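Local coordinates for protein adhesin LabA (PDB 6GMM) that acts as an outer-surface adhesin of Helicobacter pylori, a lectin-like protein that probably binds LacdiNAc-type glycans of the gastric mucosa, at residues 14-19 with 435-440; 132-137 with 196-201; 138-143 with 189-194. All coordinates share one frame; numbering follows the deposited sequence.

Contact 1: residues 14-19 with 435-440; sequences NLLTNY and YYIDSN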
loop_
_atom_site.group_PDB
_atom_site.type_symbol
_atom_site.label_atom_id
_atom_site.label_comp_id
_atom_site.label_asym_id
_atom_site.label_seq_id
_atom_site.Cartn_x
_atom_site.Cartn_y
_atom_site.Cartn_z
ATOM N N ASN A 14 -12.466 -25.921 15.881
ATOM C CA ASN A 14 -11.278 -25.106 15.641
ATOM C C ASN A 14 -9.997 -25.942 15.677
ATOM O O ASN A 14 -9.084 -25.671 14.894
ATOM C CB ASN A 14 -11.221 -23.873 16.560
ATOM C CG ASN A 14 -12.341 -22.883 16.310
ATOM O OD1 ASN A 14 -12.706 -22.553 15.159
ATOM N ND2 ASN A 14 -12.892 -22.367 17.394
ATOM N N LEU A 15 -9.976 -27.010 16.487
ATOM C CA LEU A 15 -8.852 -27.946 16.541
ATOM C C LEU A 15 -8.778 -28.716 15.204
ATOM O O LEU A 15 -7.687 -28.989 14.711
ATOM C CB LEU A 15 -9.027 -28.946 17.703
ATOM C CG LEU A 15 -8.719 -28.458 19.129
ATOM C CD1 LEU A 15 -9.320 -29.414 20.163
ATOM C CD2 LEU A 15 -7.218 -28.362 19.368
ATOM N N LEU A 16 -9.946 -29.057 14.629
ATOM C CA LEU A 16 -10.038 -29.780 13.362
ATOM C C LEU A 16 -9.503 -28.937 12.208
ATOM O O LEU A 16 -8.708 -29.432 11.411
ATOM C CB LEU A 16 -11.470 -30.242 13.096
ATOM C CG LEU A 16 -11.953 -31.439 13.940
ATOM C CD1 LEU A 16 -13.412 -31.749 13.652
ATOM C CD2 LEU A 16 -11.090 -32.671 13.714
ATOM N N THR A 17 -9.895 -27.653 12.173
ATOM C CA THR A 17 -9.453 -26.639 11.205
ATOM C C THR A 17 -7.933 -26.480 11.296
ATOM O O THR A 17 -7.234 -26.634 10.288
ATOM C CB THR A 17 -10.238 -25.362 11.473
ATOM O OG1 THR A 17 -11.591 -25.625 11.114
ATOM C CG2 THR A 17 -9.714 -24.129 10.675
ATOM N N ASN A 18 -7.422 -26.283 12.517
ATOM C CA ASN A 18 -5.982 -26.132 12.754
ATOM C C ASN A 18 -5.213 -27.377 12.348
ATOM O O ASN A 18 -4.163 -27.268 11.724
ATOM C CB ASN A 18 -5.698 -25.748 14.216
ATOM C CG ASN A 18 -6.024 -24.304 14.559
ATOM O OD1 ASN A 18 -6.379 -23.487 13.705
ATOM N ND2 ASN A 18 -5.922 -23.959 15.833
ATOM N N TYR A 19 -5.769 -28.563 12.655
ATOM C CA TYR A 19 -5.180 -29.855 12.324
ATOM C C TYR A 19 -5.118 -30.011 10.793
ATOM O O TYR A 19 -4.050 -30.287 10.249
ATOM C CB TYR A 19 -6.053 -30.977 12.944
ATOM C CG TYR A 19 -5.634 -32.402 12.645
ATOM C CD1 TYR A 19 -6.212 -33.114 11.597
ATOM C CD2 TYR A 19 -4.751 -33.081 13.480
ATOM C CE1 TYR A 19 -5.843 -34.434 11.324
ATOM C CE2 TYR A 19 -4.377 -34.401 13.218
ATOM C CZ TYR A 19 -4.938 -35.079 12.145
ATOM O OH TYR A 19 -4.626 -36.402 11.897
ATOM N N TYR A 435 -0.627 -38.481 9.140
ATOM C CA TYR A 435 -1.873 -38.080 9.766
ATOM C C TYR A 435 -2.950 -37.886 8.726
ATOM O O TYR A 435 -2.661 -37.573 7.565
ATOM C CB TYR A 435 -1.679 -36.837 10.638
ATOM C CG TYR A 435 -0.808 -37.085 11.849
ATOM C CD1 TYR A 435 -1.364 -37.473 13.062
ATOM C CD2 TYR A 435 0.573 -36.883 11.796
ATOM C CE1 TYR A 435 -0.569 -37.671 14.191
ATOM C CE2 TYR A 435 1.378 -37.085 12.917
ATOM C CZ TYR A 435 0.803 -37.490 14.110
ATOM O OH TYR A 435 1.586 -37.726 15.210
ATOM N N TYR A 436 -4.191 -38.160 9.123
ATOM C CA TYR A 436 -5.336 -38.098 8.231
ATOM C C TYR A 436 -6.502 -37.450 8.934
ATOM O O TYR A 436 -6.524 -37.362 10.163
ATOM C CB TYR A 436 -5.707 -39.531 7.749
ATOM C CG TYR A 436 -4.582 -40.231 7.009
ATOM C CD1 TYR A 436 -4.445 -40.107 5.628
ATOM C CD2 TYR A 436 -3.653 -41.018 7.689
ATOM C CE1 TYR A 436 -3.399 -40.727 4.945
ATOM C CE2 TYR A 436 -2.596 -41.634 7.018
ATOM C CZ TYR A 436 -2.474 -41.486 5.644
ATOM O OH TYR A 436 -1.441 -42.093 4.975
ATOM N N ILE A 437 -7.463 -36.982 8.144
ATOM C CA ILE A 437 -8.689 -36.368 8.622
ATOM C C ILE A 437 -9.851 -36.765 7.699
ATOM O O ILE A 437 -9.702 -36.732 6.474
ATOM C CB ILE A 437 -8.554 -34.831 8.886
ATOM C CG1 ILE A 437 -9.844 -34.249 9.505
ATOM C CG2 ILE A 437 -8.081 -34.016 7.646
ATOM C CD1 ILE A 437 -9.696 -32.906 10.205
ATOM N N ASP A 438 -10.980 -37.184 8.294
ATOM C CA ASP A 438 -12.185 -37.546 7.559
ATOM C C ASP A 438 -12.963 -36.273 7.347
ATOM O O ASP A 438 -13.471 -35.682 8.312
ATOM C CB ASP A 438 -13.011 -38.566 8.351
ATOM C CG ASP A 438 -14.144 -39.168 7.551
ATOM O OD1 ASP A 438 -15.088 -38.418 7.191
ATOM O OD2 ASP A 438 -14.104 -40.380 7.305
ATOM N N SER A 439 -12.994 -35.805 6.083
ATOM C CA SER A 439 -13.655 -34.563 5.654
ATOM C C SER A 439 -15.144 -34.531 5.981
ATOM O O SER A 439 -15.678 -33.464 6.289
ATOM C CB SER A 439 -13.466 -34.372 4.154
ATOM O OG SER A 439 -12.104 -34.133 3.845
ATOM N N ASN A 440 -15.805 -35.704 5.913
ATOM C CA ASN A 440 -17.230 -35.873 6.175
ATOM C C ASN A 440 -17.565 -35.751 7.648
ATOM O O ASN A 440 -18.521 -35.050 7.985
ATOM C CB ASN A 440 -17.742 -37.173 5.563
ATOM C CG ASN A 440 -17.441 -37.250 4.083
ATOM O OD1 ASN A 440 -17.762 -36.336 3.313
ATOM N ND2 ASN A 440 -16.735 -38.294 3.669
#

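Contact 2: residues 132-137 with 196-201; sequences AKINKA and STIITT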
loop_
_atom_site.group_PDB
_atom_site.type_symbol
_atom_site.label_atom_id
_atom_site.label_comp_id
_atom_site.label_asym_id
_atom_site.label_seq_id
_atom_site.Cartn_x
_atom_site.Cartn_y
_atom_site.Cartn_z
ATOM N N ALA A 132 8.365 28.586 -0.658
ATOM C CA ALA A 132 9.600 28.063 -1.235
ATOM C C ALA A 132 9.723 26.559 -0.985
ATOM O O ALA A 132 10.041 25.813 -1.917
ATOM C CB ALA A 132 10.813 28.819 -0.673
ATOM N N LYS A 133 9.414 26.119 0.270
ATOM C CA LYS A 133 9.444 24.727 0.757
ATOM C C LYS A 133 8.487 23.839 -0.052
ATOM O O LYS A 133 8.916 22.819 -0.616
ATOM C CB LYS A 133 9.049 24.692 2.248
ATOM C CG LYS A 133 9.591 23.509 3.021
ATOM C CD LYS A 133 9.202 23.550 4.507
ATOM C CE LYS A 133 10.218 24.258 5.376
ATOM N NZ LYS A 133 9.699 24.509 6.750
ATOM N N ILE A 134 7.198 24.215 -0.086
ATOM C CA ILE A 134 6.146 23.506 -0.827
ATOM C C ILE A 134 6.506 23.511 -2.337
ATOM O O ILE A 134 6.482 22.461 -2.968
ATOM C CB ILE A 134 4.755 24.141 -0.582
ATOM C CG1 ILE A 134 4.349 24.076 0.901
ATOM C CG2 ILE A 134 3.704 23.524 -1.515
ATOM C CD1 ILE A 134 3.033 24.788 1.293
ATOM N N ASN A 135 6.861 24.676 -2.888
ATOM C CA ASN A 135 7.239 24.793 -4.308
ATOM C C ASN A 135 8.376 23.855 -4.724
ATOM O O ASN A 135 8.299 23.282 -5.817
ATOM C CB ASN A 135 7.608 26.219 -4.710
ATOM C CG ASN A 135 7.890 26.336 -6.195
ATOM O OD1 ASN A 135 6.989 26.116 -7.034
ATOM N ND2 ASN A 135 9.185 26.543 -6.544
ATOM N N LYS A 136 9.446 23.743 -3.878
ATOM C CA LYS A 136 10.628 22.935 -4.188
ATOM C C LYS A 136 10.189 21.502 -4.310
ATOM O O LYS A 136 10.524 20.837 -5.288
ATOM C CB LYS A 136 11.732 23.107 -3.122
ATOM C CG LYS A 136 13.019 22.337 -3.412
ATOM C CD LYS A 136 14.136 22.772 -2.476
ATOM C CE LYS A 136 15.390 21.955 -2.657
ATOM N NZ LYS A 136 16.553 22.575 -1.969
ATOM N N ALA A 137 9.395 21.045 -3.332
ATOM C CA ALA A 137 8.838 19.707 -3.292
ATOM C C ALA A 137 8.003 19.449 -4.563
ATOM O O ALA A 137 8.237 18.452 -5.241
ATOM C CB ALA A 137 7.987 19.538 -2.052
ATOM N N SER A 196 5.159 14.452 1.078
ATOM C CA SER A 196 4.867 14.701 2.496
ATOM C C SER A 196 5.149 16.124 2.867
ATOM O O SER A 196 4.407 16.698 3.656
ATOM C CB SER A 196 5.632 13.743 3.404
ATOM O OG SER A 196 5.192 13.894 4.744
ATOM N N THR A 197 6.199 16.725 2.264
ATOM C CA THR A 197 6.565 18.115 2.482
ATOM C C THR A 197 5.422 19.025 2.068
ATOM O O THR A 197 5.107 19.966 2.812
ATOM C CB THR A 197 7.863 18.451 1.751
ATOM O OG1 THR A 197 8.922 17.721 2.367
ATOM C CG2 THR A 197 8.190 19.959 1.791
ATOM N N ILE A 198 4.823 18.785 0.887
ATOM C CA ILE A 198 3.689 19.579 0.406
ATOM C C ILE A 198 2.575 19.626 1.463
ATOM O O ILE A 198 2.296 20.690 1.961
ATOM C CB ILE A 198 3.140 19.043 -0.941
ATOM C CG1 ILE A 198 4.160 19.241 -2.095
ATOM C CG2 ILE A 198 1.769 19.689 -1.257
ATOM C CD1 ILE A 198 3.765 18.544 -3.387
ATOM N N ILE A 199 2.014 18.460 1.839
ATOM C CA ILE A 199 0.884 18.294 2.750
ATOM C C ILE A 199 1.240 18.696 4.175
ATOM O O ILE A 199 0.475 19.444 4.790
ATOM C CB ILE A 199 0.267 16.855 2.657
ATOM C CG1 ILE A 199 0.144 16.364 1.182
ATOM C CG2 ILE A 199 -1.091 16.773 3.374
ATOM C CD1 ILE A 199 -0.944 17.077 0.274
ATOM N N THR A 200 2.394 18.226 4.700
ATOM C CA THR A 200 2.811 18.588 6.064
ATOM C C THR A 200 2.963 20.111 6.190
ATOM O O THR A 200 2.358 20.676 7.111
ATOM C CB THR A 200 4.037 17.793 6.522
ATOM O OG1 THR A 200 3.756 16.403 6.301
ATOM C CG2 THR A 200 4.345 18.001 7.993
ATOM N N THR A 201 3.696 20.779 5.219
ATOM C CA THR A 201 3.890 22.244 5.255
ATOM C C THR A 201 2.546 22.969 5.134
ATOM O O THR A 201 2.298 23.896 5.908
ATOM C CB THR A 201 4.952 22.733 4.246
ATOM O OG1 THR A 201 6.090 21.854 4.265
ATOM C CG2 THR A 201 5.425 24.113 4.557
#

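Contact 3: residues 138-143 with 189-194; sequences YQIIQK and QVLLEQ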
loop_
_atom_site.group_PDB
_atom_site.type_symbol
_atom_site.label_atom_id
_atom_site.label_comp_id
_atom_site.label_asym_id
_atom_site.label_seq_id
_atom_site.Cartn_x
_atom_site.Cartn_y
_atom_site.Cartn_z
ATOM N N TYR A 138 7.089 20.377 -4.908
ATOM C CA TYR A 138 6.230 20.276 -6.091
ATOM C C TYR A 138 7.064 20.166 -7.385
ATOM O O TYR A 138 6.766 19.336 -8.246
ATOM C CB TYR A 138 5.272 21.487 -6.142
ATOM C CG TYR A 138 4.457 21.601 -7.413
ATOM C CD1 TYR A 138 3.262 20.907 -7.564
ATOM C CD2 TYR A 138 4.858 22.438 -8.448
ATOM C CE1 TYR A 138 2.476 21.060 -8.706
ATOM C CE2 TYR A 138 4.103 22.566 -9.610
ATOM C CZ TYR A 138 2.902 21.891 -9.725
ATOM O OH TYR A 138 2.157 22.038 -10.863
ATOM N N GLN A 139 8.116 20.992 -7.499
ATOM C CA GLN A 139 8.969 21.007 -8.688
ATOM C C GLN A 139 9.710 19.715 -8.867
ATOM O O GLN A 139 9.834 19.278 -10.005
ATOM C CB GLN A 139 9.925 22.221 -8.745
ATOM C CG GLN A 139 9.262 23.592 -8.768
ATOM C CD GLN A 139 8.326 23.857 -9.916
ATOM O OE1 GLN A 139 8.488 23.338 -11.032
ATOM N NE2 GLN A 139 7.343 24.718 -9.664
ATOM N N ILE A 140 10.149 19.063 -7.760
ATOM C CA ILE A 140 10.841 17.759 -7.837
ATOM C C ILE A 140 9.886 16.686 -8.352
ATOM O O ILE A 140 10.269 15.888 -9.214
ATOM C CB ILE A 140 11.572 17.354 -6.521
ATOM C CG1 ILE A 140 12.777 18.307 -6.265
ATOM C CG2 ILE A 140 12.053 15.909 -6.612
ATOM C CD1 ILE A 140 13.453 18.298 -4.806
ATOM N N ILE A 141 8.647 16.662 -7.814
ATOM C CA ILE A 141 7.612 15.726 -8.242
ATOM C C ILE A 141 7.352 15.888 -9.730
ATOM O O ILE A 141 7.396 14.903 -10.458
ATOM C CB ILE A 141 6.309 15.858 -7.409
ATOM C CG1 ILE A 141 6.575 15.467 -5.932
ATOM C CG2 ILE A 141 5.190 14.982 -8.028
ATOM C CD1 ILE A 141 5.465 15.735 -4.961
ATOM N N GLN A 142 7.112 17.133 -10.183
ATOM C CA GLN A 142 6.839 17.427 -11.585
ATOM C C GLN A 142 7.991 17.022 -12.499
ATOM O O GLN A 142 7.727 16.383 -13.513
ATOM C CB GLN A 142 6.426 18.898 -11.777
ATOM C CG GLN A 142 4.956 19.122 -11.422
ATOM C CD GLN A 142 3.953 18.538 -12.409
ATOM O OE1 GLN A 142 4.261 17.802 -13.356
ATOM N NE2 GLN A 142 2.709 18.872 -12.209
ATOM N N LYS A 143 9.273 17.327 -12.126
ATOM C CA LYS A 143 10.435 16.919 -12.951
ATOM C C LYS A 143 10.632 15.411 -12.946
ATOM O O LYS A 143 11.056 14.849 -13.955
ATOM C CB LYS A 143 11.740 17.652 -12.567
ATOM C CG LYS A 143 11.661 19.189 -12.626
ATOM C CD LYS A 143 11.638 19.782 -14.042
ATOM C CE LYS A 143 11.494 21.294 -14.052
ATOM N NZ LYS A 143 10.156 21.759 -13.577
ATOM N N GLN A 189 11.219 6.732 -2.714
ATOM C CA GLN A 189 11.476 7.175 -1.338
ATOM C C GLN A 189 11.546 8.700 -1.287
ATOM O O GLN A 189 10.880 9.334 -0.457
ATOM C CB GLN A 189 12.790 6.581 -0.824
ATOM C CG GLN A 189 12.747 6.147 0.621
ATOM C CD GLN A 189 14.059 5.544 1.051
ATOM O OE1 GLN A 189 14.727 4.814 0.307
ATOM N NE2 GLN A 189 14.449 5.829 2.275
ATOM N N VAL A 190 12.347 9.279 -2.198
ATOM C CA VAL A 190 12.548 10.735 -2.355
ATOM C C VAL A 190 11.212 11.410 -2.691
ATOM O O VAL A 190 10.827 12.364 -2.018
ATOM C CB VAL A 190 13.630 11.009 -3.435
ATOM C CG1 VAL A 190 13.722 12.488 -3.798
ATOM C CG2 VAL A 190 14.988 10.483 -2.982
ATOM N N LEU A 191 10.512 10.912 -3.725
ATOM C CA LEU A 191 9.235 11.466 -4.188
ATOM C C LEU A 191 8.153 11.458 -3.130
ATOM O O LEU A 191 7.481 12.473 -2.957
ATOM C CB LEU A 191 8.770 10.786 -5.476
ATOM C CG LEU A 191 9.769 10.922 -6.625
ATOM C CD1 LEU A 191 9.332 10.153 -7.824
ATOM C CD2 LEU A 191 10.059 12.390 -6.940
ATOM N N LEU A 192 8.021 10.366 -2.374
ATOM C CA LEU A 192 7.041 10.307 -1.288
ATOM C C LEU A 192 7.360 11.302 -0.173
ATOM O O LEU A 192 6.436 11.817 0.463
ATOM C CB LEU A 192 6.892 8.881 -0.739
ATOM C CG LEU A 192 6.099 7.950 -1.650
ATOM C CD1 LEU A 192 6.299 6.549 -1.246
ATOM C CD2 LEU A 192 4.584 8.304 -1.669
ATOM N N GLU A 193 8.658 11.605 0.033
ATOM C CA GLU A 193 9.085 12.599 1.008
ATOM C C GLU A 193 8.649 13.994 0.512
ATOM O O GLU A 193 8.115 14.797 1.301
ATOM C CB GLU A 193 10.607 12.528 1.253
ATOM C CG GLU A 193 11.160 13.669 2.113
ATOM C CD GLU A 193 10.529 13.861 3.485
ATOM O OE1 GLU A 193 10.316 12.849 4.195
ATOM O OE2 GLU A 193 10.259 15.027 3.857
ATOM N N GLN A 194 8.827 14.246 -0.821
ATOM C CA GLN A 194 8.439 15.495 -1.475
ATOM C C GLN A 194 6.943 15.678 -1.289
ATOM O O GLN A 194 6.504 16.754 -0.892
ATOM C CB GLN A 194 8.776 15.480 -2.982
ATOM C CG GLN A 194 10.260 15.504 -3.356
ATOM C CD GLN A 194 11.135 16.139 -2.311
ATOM O OE1 GLN A 194 11.006 17.322 -1.966
ATOM N NE2 GLN A 194 12.039 15.346 -1.777
#

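Contact 1: residues 14-19 with 435-440
With CG anti to its backbone N (chi1 177°), Tyr-19 carries its ring from the helix toward strand 435-437, while Ile-437 has CG1 anti to its own N (chi1 -175°) and reaches back along the ring in the opposite direction. The phenol tip ends at the strand backbone: Tyr-19 OH donates to Tyr-436 O over 2.7 Å. The hydroxyl sits above the carbonyl plane, 36° out of it, and so does not lie along a lone pair. That carbonyl oxygen meets the Tyr-19 ring at its edge, as does Ile-437, whose CB is 3.7 Å from Tyr-19 CE1. Farther along the same side chain, Ile-437 CD1 touches both Tyr-19 CD1 and Leu-16 CD2, each at 3.8 Å. Leu-16 has CG beside its backbone N, and its CD2 branch crosses Ile-437 obliquely, so one isoleucine methyl touches two side chains about a helical turn apart.

The Tyr-435 side chain crosses that of Tyr-19 at about a right angle. Its CB lies 3.2 Å from Tyr-19 OH, and the same hydroxyl comes in at the edge of the Tyr-435 ring. Strand 433-437 pairs antiparallel with strand 419-423, whose Val-419 packs on both Leu-16 and Tyr-19. Tyr-436, next along the strand, points away from the helix, hydrogen-bonds through OH to Asn-434 ND2 and forms a cation-pi contact with Lys-422. Right after the strand, Asp-438 N-caps helix 439-452, its OD1 accepting from Ile-441 N and more weakly from Asn-440 N.

The chemistry is that of a hydrocarbon contact with one polar fastening: the buried Tyr-19 hydroxyl is satisfied by a main-chain carbonyl, which joins the N-terminal helix to the C-terminal hairpin.

Contact 2: residues 132-137 with 196-201
The two helical segments run nearly antiparallel, at 153° between their directions, with axes 8.4 Å apart and the CA atoms of Ile-134 and Ile-198 only 4.8 Å from each other. Ala-137 suits this closeness: its CB methyl lies 3.8 Å from Ile-198 CG1 and also touches Thr-197 CG2. One turn earlier, Ile-134 has CG1 beside its backbone N and slides past Thr-201 in the opposite direction, CG1 coming to 3.7 Å from Thr-201 CB. Lys-133 borders this interface with its aliphatic stem. CG is anti to N and crosses the Thr-197 methyl; CD, extended beyond it (chi2 178°), lies 3.6 Å from Thr-201 OG1, and the bend at chi3 (-91°) redirects CE and NZ.

Both threonines turn CG2 anti to the backbone N and present methyls to the other helix. Thr-201 OG1 donates to Thr-197 O at 2.6 Å, in the carbonyl plane and on a lone pair, while Thr-201 N binds the same oxygen; Thr-197 OG1 bonds to Glu-193 O. Trp-73 of helix 57-76 packs on Ile-134 and Ile-198.

With hydroxyls bonded within their own helix, the threonines meet its neighbour mainly through CB and CG2; van der Waals contacts carry the interface.

Contact 3: residues 138-143 with 189-194
Helices 128-145 and 188-205 pack here as an antiparallel pair in the helical part of the adhesin domain, their short segments 139° apart in direction with axes 9.2 Å from each other. Van der Waals packing across the pair centres on Gln-194, mostly on its CB and CG, which two isoleucines meet with different branches. Ile-140 crosses it obliquely: its CG2, anti to the backbone N, lies 3.7 Å from Gln-194 CG, and its CD1 reaches the amide end. Ile-141 instead runs past Gln-194 in the opposite direction, CG1 coming to 3.7 Å from Gln-194 CB. Leu-191 adds a looser touch, with CD2 at 4.1 Å from Ile-140 CG2. Around these side chains, Leu-162, Phe-164 and Ile-182 of the adjacent hairpin pack on Ile-140, and Leu-66 of helix 57-76 packs on Leu-191.

Among the aromatic contacts, Tyr-138 and Trp-73 form a T-shaped (edge-to-face) pair, and Gln-142 CG lies over one face of the Tyr-138 ring.

The hydrogen bonds stay within each helix or lead outward. Tyr-138 OH bonds with Gln-74 NE2, and Gln-142 OE1 accepts from Ala-349 N. Gln-194 folds back on its own helix, its chain bent at chi2 (-26°). NE2 donates to Val-190 O, which also takes Gln-194 N; the side-chain bond is 3.2 Å long, with NE2 standing 45° out of the carbonyl plane.

Contacts 2 and 3 are successive parts of one interface, formed by helices 128-145 and 188-205, with centres 9 Å apart. They meet directly: Ile-198 CD1 packs on Ile-141 CD1, and Ala-137 CB on Gln-194 O. Because the helices are antiparallel, contact 3 is nested along the chain inside the loop closed by contact 2, and the hairpin of strands 161-165 and 181-185 lies within the connection. Contact 1 encloses both in sequence, joining helix 4-28 to strand 433-437 and helix 439-452. It lies on the opposite side of the chain's centre, about 57 Å from contact 2 and 53 Å from contact 3, between centres. The elongated exodomain thus brings its termini together at one end, far from this helix pair.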